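Local structure of GGDEF family protein (5GZS) at residues E77-L89 with L144-N158. The protein is a diguanylate cyclase that probably makes cyclic di-GMP in the cytoplasm and whose periplasmic portion binds arginine through a solute-binding-protein-like domain. Numbering follows the deposited sequence.
Sequences EYTYLYSYGGLRL and LKPMLLKGLDVQLLN. With ARG (arginine), chain B.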
ATOM      1  N   GLU A  77     -11.915  14.014  17.149  1.00 39.86           N
ATOM      2  CA  GLU A  77     -11.397  15.358  17.015  1.00 42.26           C
ATOM      3  C   GLU A  77     -10.954  15.563  15.563  1.00 42.34           C
ATOM      4  O   GLU A  77     -10.040  14.892  15.080  1.00 47.34           O
ATOM      5  CB  GLU A  77     -10.246  15.566  17.995  1.00 34.81           C
ATOM      6  CG  GLU A  77      -9.596  16.926  17.990  1.00 34.99           C
ATOM      7  CD  GLU A  77      -8.338  16.924  18.856  1.00 60.14           C
ATOM      8  OE1 GLU A  77      -7.545  15.955  18.715  1.00 55.49           O
ATOM      9  OE2 GLU A  77      -8.140  17.871  19.664  1.00 52.41           O
ATOM     10  N   TYR A  78     -11.615  16.470  14.856  1.00 36.57           N
ATOM     11  CA  TYR A  78     -11.233  16.740  13.471  1.00 31.26           C
ATOM     12  C   TYR A  78      -9.816  17.333  13.448  1.00 34.54           C
ATOM     13  O   TYR A  78      -9.507  18.279  14.189  1.00 33.83           O
ATOM     14  CB  TYR A  78     -12.235  17.673  12.799  1.00 29.55           C
ATOM     15  CG  TYR A  78     -13.508  16.999  12.339  1.00 28.61           C
ATOM     16  CD1 TYR A  78     -14.545  16.739  13.224  1.00 28.41           C
ATOM     17  CD2 TYR A  78     -13.686  16.642  11.005  1.00 33.73           C
ATOM     18  CE1 TYR A  78     -15.706  16.134  12.791  1.00 27.70           C
ATOM     19  CE2 TYR A  78     -14.829  16.043  10.572  1.00 27.32           C
ATOM     20  CZ  TYR A  78     -15.836  15.782  11.456  1.00 27.19           C
ATOM     21  OH  TYR A  78     -16.998  15.180  11.004  1.00 28.09           O
ATOM     22  N   THR A  79      -8.962  16.754  12.608  1.00 33.23           N
ATOM     23  CA  THR A  79      -7.548  17.072  12.605  1.00 34.43           C
ATOM     24  C   THR A  79      -7.060  17.329  11.187  1.00 35.86           C
ATOM     25  O   THR A  79      -7.307  16.531  10.280  1.00 33.57           O
ATOM     26  CB  THR A  79      -6.721  15.942  13.251  1.00 41.99           C
ATOM     27  OG1 THR A  79      -7.062  15.844  14.644  1.00 37.26           O
ATOM     28  CG2 THR A  79      -5.207  16.218  13.121  1.00 37.19           C
ATOM     29  N   TYR A  80      -6.377  18.458  11.000  1.00 35.78           N
ATOM     30  CA  TYR A  80      -6.079  18.939   9.651  1.00 40.47           C
ATOM     31  C   TYR A  80      -4.598  19.241   9.444  1.00 45.75           C
ATOM     32  O   TYR A  80      -3.877  19.657  10.383  1.00 38.66           O
ATOM     33  CB  TYR A  80      -6.907  20.208   9.318  1.00 33.50           C
ATOM     34  CG  TYR A  80      -8.417  20.071   9.500  1.00 30.77           C
ATOM     35  CD1 TYR A  80      -9.008  20.301  10.750  1.00 30.79           C
ATOM     36  CD2 TYR A  80      -9.243  19.755   8.429  1.00 29.64           C
ATOM     37  CE1 TYR A  80     -10.358  20.192  10.936  1.00 29.72           C
ATOM     38  CE2 TYR A  80     -10.617  19.648   8.594  1.00 31.73           C
ATOM     39  CZ  TYR A  80     -11.165  19.860   9.865  1.00 41.22           C
ATOM     40  OH  TYR A  80     -12.511  19.747  10.071  1.00 27.72           O
ATOM     41  N   LEU A  81      -4.156  19.010   8.205  1.00 43.11           N
ATOM     42  CA  LEU A  81      -2.925  19.609   7.700  1.00 47.37           C
ATOM     43  C   LEU A  81      -3.288  20.973   7.124  1.00 55.55           C
ATOM     44  O   LEU A  81      -4.028  21.056   6.132  1.00 55.28           O
ATOM     45  CB  LEU A  81      -2.264  18.736   6.621  1.00 36.12           C
ATOM     46  CG  LEU A  81      -1.048  19.369   5.918  1.00 38.35           C
ATOM     47  CD1 LEU A  81       0.121  19.643   6.894  1.00 38.97           C
ATOM     48  CD2 LEU A  81      -0.613  18.493   4.779  1.00 37.19           C
ATOM     49  N   TYR A  82      -2.802  22.040   7.749  1.00 37.54           N
ATOM     50  CA  TYR A  82      -2.986  23.367   7.173  1.00 44.70           C
ATOM     51  C   TYR A  82      -1.802  23.734   6.269  1.00 43.17           C
ATOM     52  O   TYR A  82      -0.634  23.605   6.649  1.00 41.60           O
ATOM     53  CB  TYR A  82      -3.151  24.418   8.269  1.00 42.78           C
ATOM     54  CG  TYR A  82      -4.314  24.172   9.179  1.00 36.76           C
ATOM     55  CD1 TYR A  82      -5.576  24.683   8.881  1.00 35.33           C
ATOM     56  CD2 TYR A  82      -4.156  23.427  10.336  1.00 37.40           C
ATOM     57  CE1 TYR A  82      -6.646  24.458   9.714  1.00 34.55           C
ATOM     58  CE2 TYR A  82      -5.207  23.194  11.176  1.00 43.98           C
ATOM     59  CZ  TYR A  82      -6.456  23.699  10.862  1.00 42.74           C
ATOM     60  OH  TYR A  82      -7.495  23.465  11.723  1.00 34.54           O
ATOM     61  N   SER A  83      -2.094  24.213   5.075  1.00 39.03           N
ATOM     62  CA  SER A  83      -1.009  24.489   4.149  1.00 45.42           C
ATOM     63  C   SER A  83      -1.459  25.393   3.022  1.00 46.59           C
ATOM     64  O   SER A  83      -2.607  25.356   2.571  1.00 44.88           O
ATOM     65  CB  SER A  83      -0.426  23.183   3.575  1.00 46.58           C
ATOM     66  OG  SER A  83      -1.363  22.464   2.770  1.00 44.62           O
ATOM     67  N   TYR A  84      -0.530  26.227   2.594  1.00 50.08           N
ATOM     68  CA  TYR A  84      -0.749  27.090   1.456  1.00 50.03           C
ATOM     69  C   TYR A  84      -0.761  26.169   0.248  1.00 46.81           C
ATOM     70  O   TYR A  84       0.244  25.513  -0.042  1.00 53.89           O
ATOM     71  CB  TYR A  84       0.343  28.184   1.385  1.00 39.06           C
ATOM     72  CG  TYR A  84       0.064  29.347   2.315  1.00 41.07           C
ATOM     73  CD1 TYR A  84      -1.080  30.119   2.146  1.00 46.31           C
ATOM     74  CD2 TYR A  84       0.921  29.668   3.369  1.00 45.44           C
ATOM     75  CE1 TYR A  84      -1.374  31.178   2.985  1.00 48.89           C
ATOM     76  CE2 TYR A  84       0.638  30.748   4.226  1.00 41.57           C
ATOM     77  CZ  TYR A  84      -0.520  31.494   4.020  1.00 53.29           C
ATOM     78  OH  TYR A  84      -0.861  32.563   4.831  1.00 58.45           O
ATOM     79  N   GLY A  85      -1.911  26.062  -0.411  1.00 39.45           N
ATOM     80  CA  GLY A  85      -2.032  25.195  -1.573  1.00 41.50           C
ATOM     81  C   GLY A  85      -2.716  23.855  -1.334  1.00 55.74           C
ATOM     82  O   GLY A  85      -3.274  23.263  -2.263  1.00 60.61           O
ATOM     83  N   GLY A  86      -2.680  23.364  -0.098  1.00 57.67           N
ATOM     84  CA  GLY A  86      -3.336  22.112   0.232  1.00 52.48           C
ATOM     85  C   GLY A  86      -2.470  20.897  -0.050  1.00 50.73           C
ATOM     86  O   GLY A  86      -2.825  20.027  -0.848  1.00 49.36           O
ATOM     87  N   LEU A  87      -1.330  20.823   0.622  1.00 50.79           N
ATOM     88  CA  LEU A  87      -0.400  19.737   0.383  1.00 54.50           C
ATOM     89  C   LEU A  87      -0.842  18.465   1.095  1.00 59.76           C
ATOM     90  O   LEU A  87      -1.866  18.445   1.775  1.00 65.80           O
ATOM     91  CB  LEU A  87       0.991  20.152   0.835  1.00 51.29           C
ATOM     92  CG  LEU A  87       1.461  21.410   0.102  1.00 48.99           C
ATOM     93  CD1 LEU A  87       2.635  22.064   0.816  1.00 48.70           C
ATOM     94  CD2 LEU A  87       1.841  21.024  -1.311  1.00 49.51           C
ATOM     95  N   ARG A  88      -0.078  17.395   0.928  1.00 58.03           N
ATOM     96  CA  ARG A  88      -0.297  16.224   1.753  1.00 61.54           C
ATOM     97  C   ARG A  88       0.914  16.025   2.666  1.00 59.55           C
ATOM     98  O   ARG A  88       1.991  16.567   2.404  1.00 50.53           O
ATOM     99  CB  ARG A  88      -0.550  14.995   0.889  1.00 65.84           C
ATOM    100  CG  ARG A  88      -1.961  14.912   0.338  1.00 74.87           C
ATOM    101  CD  ARG A  88      -2.248  13.516  -0.194  1.00 88.06           C
ATOM    102  NE  ARG A  88      -1.019  12.863  -0.647  1.00 96.76           N
ATOM    103  CZ  ARG A  88      -0.980  11.730  -1.339  1.00102.79           C
ATOM    104  NH1 ARG A  88      -2.108  11.115  -1.683  1.00102.60           N
ATOM    105  NH2 ARG A  88       0.192  11.218  -1.696  1.00107.19           N
ATOM    106  N   LEU A  89       0.719  15.285   3.752  1.00 55.83           N
ATOM    107  CA  LEU A  89       1.824  14.873   4.613  1.00 59.12           C
ATOM    108  C   LEU A  89       3.036  14.375   3.822  1.00 62.16           C
ATOM    109  O   LEU A  89       4.129  14.910   3.969  1.00 69.07           O
ATOM    110  CB  LEU A  89       1.365  13.786   5.576  1.00 54.11           C
ATOM    111  CG  LEU A  89       0.303  14.246   6.556  1.00 55.56           C
ATOM    112  CD1 LEU A  89      -0.339  13.056   7.209  1.00 59.00           C
ATOM    113  CD2 LEU A  89       0.969  15.114   7.592  1.00 60.41           C
ATOM    114  N   LEU A 144      -9.318  25.801  12.410  1.00 39.08           N
ATOM    115  CA  LEU A 144      -9.891  25.771  11.071  1.00 38.15           C
ATOM    116  C   LEU A 144     -10.410  27.128  10.589  1.00 45.03           C
ATOM    117  O   LEU A 144      -9.964  27.648   9.549  1.00 38.18           O
ATOM    118  CB  LEU A 144     -11.020  24.741  10.997  1.00 29.77           C
ATOM    119  CG  LEU A 144     -11.487  24.483   9.560  1.00 35.79           C
ATOM    120  CD1 LEU A 144     -10.311  24.010   8.724  1.00 29.42           C
ATOM    121  CD2 LEU A 144     -12.604  23.455   9.516  1.00 30.78           C
ATOM    122  N   LYS A 145     -11.362  27.691  11.332  1.00 43.80           N
ATOM    123  CA  LYS A 145     -11.983  28.948  10.932  1.00 30.74           C
ATOM    124  C   LYS A 145     -10.930  30.090  10.851  1.00 39.68           C
ATOM    125  O   LYS A 145     -10.815  30.730   9.811  1.00 43.07           O
ATOM    126  CB  LYS A 145     -13.151  29.280  11.873  1.00 30.19           C
ATOM    127  CG  LYS A 145     -13.934  30.551  11.538  1.00 29.72           C
ATOM    128  CD  LYS A 145     -15.089  30.766  12.522  1.00 29.60           C
ATOM    129  CE  LYS A 145     -16.372  30.286  11.887  1.00 42.18           C
ATOM    130  NZ  LYS A 145     -17.475  29.915  12.827  1.00 42.07           N
ATOM    131  N   PRO A 146     -10.124  30.314  11.907  1.00 40.24           N
ATOM    132  CA  PRO A 146      -9.158  31.409  11.730  1.00 43.24           C
ATOM    133  C   PRO A 146      -8.122  31.129  10.646  1.00 53.82           C
ATOM    134  O   PRO A 146      -7.718  32.056   9.942  1.00 52.43           O
ATOM    135  CB  PRO A 146      -8.486  31.525  13.103  1.00 45.29           C
ATOM    136  CG  PRO A 146      -8.729  30.190  13.769  1.00 47.79           C
ATOM    137  CD  PRO A 146     -10.057  29.722  13.259  1.00 40.06           C
HETATM  138  N   MSE A 147      -7.716  29.874  10.495  1.00 58.84           N
HETATM  139  CA  MSE A 147      -6.696  29.539   9.501  1.00 50.80           C
HETATM  140  C   MSE A 147      -7.203  29.724   8.065  1.00 37.28           C
HETATM  141  O   MSE A 147      -6.521  30.321   7.249  1.00 41.94           O
HETATM  142  CB  MSE A 147      -6.194  28.106   9.706  1.00 42.78           C
HETATM  143  CG  MSE A 147      -4.759  27.862   9.314  1.00 52.04           C
HETATM  144 SE   MSE A 147      -3.506  28.919  10.342  1.00 71.44          SE
HETATM  145  CE  MSE A 147      -2.613  27.522  11.382  1.00 49.91           C
ATOM    146  N   LEU A 148      -8.396  29.232   7.751  1.00 46.04           N
ATOM    147  CA  LEU A 148      -8.918  29.374   6.390  1.00 46.43           C
ATOM    148  C   LEU A 148      -9.236  30.823   6.051  1.00 48.07           C
ATOM    149  O   LEU A 148      -9.320  31.173   4.877  1.00 54.67           O
ATOM    150  CB  LEU A 148     -10.165  28.513   6.189  1.00 39.67           C
ATOM    151  CG  LEU A 148      -9.931  27.123   5.599  1.00 38.27           C
ATOM    152  CD1 LEU A 148      -9.035  26.321   6.507  1.00 43.11           C
ATOM    153  CD2 LEU A 148     -11.236  26.423   5.413  1.00 38.95           C
ATOM    154  N   LEU A 149      -9.452  31.649   7.075  1.00 47.06           N
ATOM    155  CA  LEU A 149      -9.569  33.095   6.888  1.00 51.14           C
ATOM    156  C   LEU A 149      -8.288  33.663   6.273  1.00 50.63           C
ATOM    157  O   LEU A 149      -8.332  34.455   5.329  1.00 54.04           O
ATOM    158  CB  LEU A 149      -9.871  33.810   8.220  1.00 46.93           C
ATOM    159  CG  LEU A 149     -11.340  33.756   8.695  1.00 54.45           C
ATOM    160  CD1 LEU A 149     -11.554  34.455  10.033  1.00 44.06           C
ATOM    161  CD2 LEU A 149     -12.298  34.323   7.630  1.00 55.62           C
ATOM    162  N   LYS A 150      -7.150  33.241   6.815  1.00 51.81           N
ATOM    163  CA  LYS A 150      -5.836  33.699   6.371  1.00 49.09           C
ATOM    164  C   LYS A 150      -5.422  33.092   5.035  1.00 53.06           C
ATOM    165  O   LYS A 150      -4.248  33.104   4.682  1.00 54.08           O
ATOM    166  CB  LYS A 150      -4.795  33.369   7.425  1.00 46.13           C
ATOM    167  CG  LYS A 150      -4.969  34.174   8.705  1.00 57.01           C
ATOM    168  CD  LYS A 150      -4.601  35.638   8.471  1.00 66.46           C
ATOM    169  CE  LYS A 150      -4.768  36.474   9.728  1.00 66.56           C
ATOM    170  NZ  LYS A 150      -4.612  37.919   9.415  1.00 69.15           N
ATOM    171  N   GLY A 151      -6.399  32.555   4.306  1.00 55.21           N
ATOM    172  CA  GLY A 151      -6.171  31.979   2.993  1.00 51.89           C
ATOM    173  C   GLY A 151      -5.489  30.622   2.958  1.00 51.13           C
ATOM    174  O   GLY A 151      -4.913  30.260   1.934  1.00 55.90           O
ATOM    175  N   LEU A 152      -5.558  29.860   4.050  1.00 45.40           N
ATOM    176  CA  LEU A 152      -4.953  28.534   4.071  1.00 40.77           C
ATOM    177  C   LEU A 152      -5.921  27.447   3.624  1.00 41.59           C
ATOM    178  O   LEU A 152      -7.140  27.613   3.697  1.00 41.27           O
ATOM    179  CB  LEU A 152      -4.405  28.207   5.458  1.00 40.00           C
ATOM    180  CG  LEU A 152      -3.012  28.812   5.591  1.00 49.17           C
ATOM    181  CD1 LEU A 152      -3.087  30.265   5.953  1.00 54.25           C
ATOM    182  CD2 LEU A 152      -2.188  28.054   6.569  1.00 54.64           C
ATOM    183  N   ASP A 153      -5.371  26.337   3.138  1.00 40.48           N
ATOM    184  CA  ASP A 153      -6.193  25.183   2.786  1.00 33.57           C
ATOM    185  C   ASP A 153      -5.972  24.070   3.801  1.00 40.59           C
ATOM    186  O   ASP A 153      -5.000  24.084   4.556  1.00 52.23           O
ATOM    187  CB  ASP A 153      -5.873  24.686   1.378  1.00 33.47           C
ATOM    188  CG  ASP A 153      -7.062  23.973   0.702  1.00 43.95           C
ATOM    189  OD1 ASP A 153      -8.082  23.668   1.361  1.00 32.27           O
ATOM    190  OD2 ASP A 153      -6.959  23.704  -0.518  1.00 49.14           O
ATOM    191  N   VAL A 154      -6.885  23.108   3.827  1.00 39.65           N
ATOM    192  CA  VAL A 154      -6.737  21.975   4.724  1.00 39.31           C
ATOM    193  C   VAL A 154      -6.830  20.667   3.975  1.00 41.15           C
ATOM    194  O   VAL A 154      -7.402  20.595   2.883  1.00 43.88           O
ATOM    195  CB  VAL A 154      -7.798  21.987   5.855  1.00 31.36           C
ATOM    196  CG1 VAL A 154      -7.537  23.099   6.738  1.00 31.95           C
ATOM    197  CG2 VAL A 154      -9.165  22.123   5.310  1.00 30.01           C
ATOM    198  N   GLN A 155      -6.211  19.652   4.564  1.00 42.94           N
ATOM    199  CA  GLN A 155      -6.484  18.261   4.250  1.00 38.82           C
ATOM    200  C   GLN A 155      -6.893  17.587   5.587  1.00 40.77           C
ATOM    201  O   GLN A 155      -6.114  17.583   6.557  1.00 40.35           O
ATOM    202  CB  GLN A 155      -5.262  17.606   3.604  1.00 39.02           C
ATOM    203  CG  GLN A 155      -5.308  16.082   3.475  1.00 55.59           C
ATOM    204  CD  GLN A 155      -3.894  15.459   3.379  1.00 75.52           C
ATOM    205  OE1 GLN A 155      -2.887  16.170   3.300  1.00 87.32           O
ATOM    206  NE2 GLN A 155      -3.824  14.131   3.414  1.00 79.83           N
ATOM    207  N   LEU A 156      -8.127  17.080   5.657  1.00 36.82           N
ATOM    208  CA  LEU A 156      -8.595  16.340   6.830  1.00 35.33           C
ATOM    209  C   LEU A 156      -7.749  15.107   7.005  1.00 37.31           C
ATOM    210  O   LEU A 156      -7.669  14.280   6.102  1.00 39.39           O
ATOM    211  CB  LEU A 156     -10.061  15.942   6.701  1.00 36.26           C
ATOM    212  CG  LEU A 156     -10.659  15.328   7.975  1.00 41.65           C
ATOM    213  CD1 LEU A 156     -10.454  16.295   9.126  1.00 35.98           C
ATOM    214  CD2 LEU A 156     -12.152  14.975   7.828  1.00 28.33           C
ATOM    215  N   LEU A 157      -7.102  14.988   8.154  1.00 32.26           N
ATOM    216  CA  LEU A 157      -6.191  13.885   8.365  1.00 33.47           C
ATOM    217  C   LEU A 157      -6.862  12.675   8.993  1.00 47.39           C
ATOM    218  O   LEU A 157      -6.228  11.649   9.107  1.00 49.01           O
ATOM    219  CB  LEU A 157      -5.003  14.325   9.239  1.00 44.66           C
ATOM    220  CG  LEU A 157      -4.085  15.411   8.640  1.00 41.15           C
ATOM    221  CD1 LEU A 157      -2.806  15.498   9.415  1.00 38.34           C
ATOM    222  CD2 LEU A 157      -3.784  15.182   7.144  1.00 34.83           C
ATOM    223  N   ASN A 158      -8.133  12.772   9.395  1.00 58.48           N
ATOM    224  CA  ASN A 158      -8.744  11.716  10.235  1.00 50.15           C
ATOM    225  C   ASN A 158      -8.971  10.415   9.490  1.00 43.20           C
ATOM    226  O   ASN A 158      -8.991   9.347  10.081  1.00 42.58           O
ATOM    227  CB  ASN A 158     -10.076  12.184  10.839  1.00 36.05           C
ATOM    228  CG  ASN A 158      -9.885  13.234  11.915  1.00 43.01           C
ATOM    229  OD1 ASN A 158      -9.822  14.434  11.619  1.00 49.13           O
ATOM    230  ND2 ASN A 158      -9.794  12.798  13.165  1.00 35.51           N
TER
HETATM  231  N   ARG B 501      -6.289  15.742  21.151  1.00 67.91           N
HETATM  232  CA  ARG B 501      -4.869  15.991  20.953  1.00 65.94           C
HETATM  233  C   ARG B 501      -4.135  16.036  22.288  1.00 67.16           C
HETATM  234  O   ARG B 501      -2.931  15.798  22.367  1.00 74.77           O
HETATM  235  CB  ARG B 501      -4.661  17.288  20.192  1.00 42.07           C
HETATM  236  CG  ARG B 501      -5.135  18.524  20.932  1.00 41.90           C
HETATM  237  CD  ARG B 501      -5.186  19.675  19.951  1.00 53.27           C
HETATM  238  NE  ARG B 501      -5.534  20.926  20.591  1.00 55.31           N
HETATM  239  CZ  ARG B 501      -6.758  21.236  20.994  1.00 45.67           C
HETATM  240  NH1 ARG B 501      -7.758  20.374  20.836  1.00 40.59           N
HETATM  241  NH2 ARG B 501      -6.973  22.406  21.571  1.00 46.78           N
HETATM  242  OXT ARG B 501      -4.732  16.313  23.322  1.00 70.24           O
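The Tyr-80 ring lies between two leucine methyls. It belongs to a domain of the family 3 solute-binding-protein type. Leu-144 CD1 sits over the centre of one face, 4.2 Å from the ring centroid. Leu-156 CD1 covers the opposite face nearer the rim and also reaches the edge of the Tyr-78 ring. The Tyr-82 ring has Leu-144 CA and Leu-148 CD1 at its edge and Tyr-80 CB over one face, toward the rim. Met-147, a selenomethionine, approaches it obliquely in a Met-aromatic contact, with SE 5.3 Å from the ring centroid. Val-154 runs alongside Tyr-82, pointing the same way. Leu-152 CG lies over one face of the Tyr-84 ring.

Strands 79-83 and 153-156 pair antiparallel, and 79-83 is central in a three-stranded sheet, with 137-140 on its other side. Tyr-80, Tyr-82, Val-154 and Leu-156 share the sheet face that helix 144-149 packs against. Strand alternation puts both tyrosines on this face; CG anti to the carbonyl carbon (chi1 -54° and -59°) lets their rings meet Leu-144. Their hydroxyls bond to Gln-203 and to the Ala-140 carbonyl, respectively.

Leu-81 and Gln-155 exchange two backbone bonds, as do Ser-83 and Asp-153. Leu-157 N continues the pairing to Thr-79 O at 2.6 Å.

The Asn-158 amide joins the backbone of Glu-77 and Thr-79, next to the arginine pocket. Glu-77 OE1 takes the arginine N at 2.7 Å and OE2 its NH1 at 2.8 Å. Asn-158 ND2 donates to Glu-77 O at 2.8 Å, from above the carbonyl plane. Thr-79 N meets a lone pair of Asn-158 OD1 at 2.7 Å.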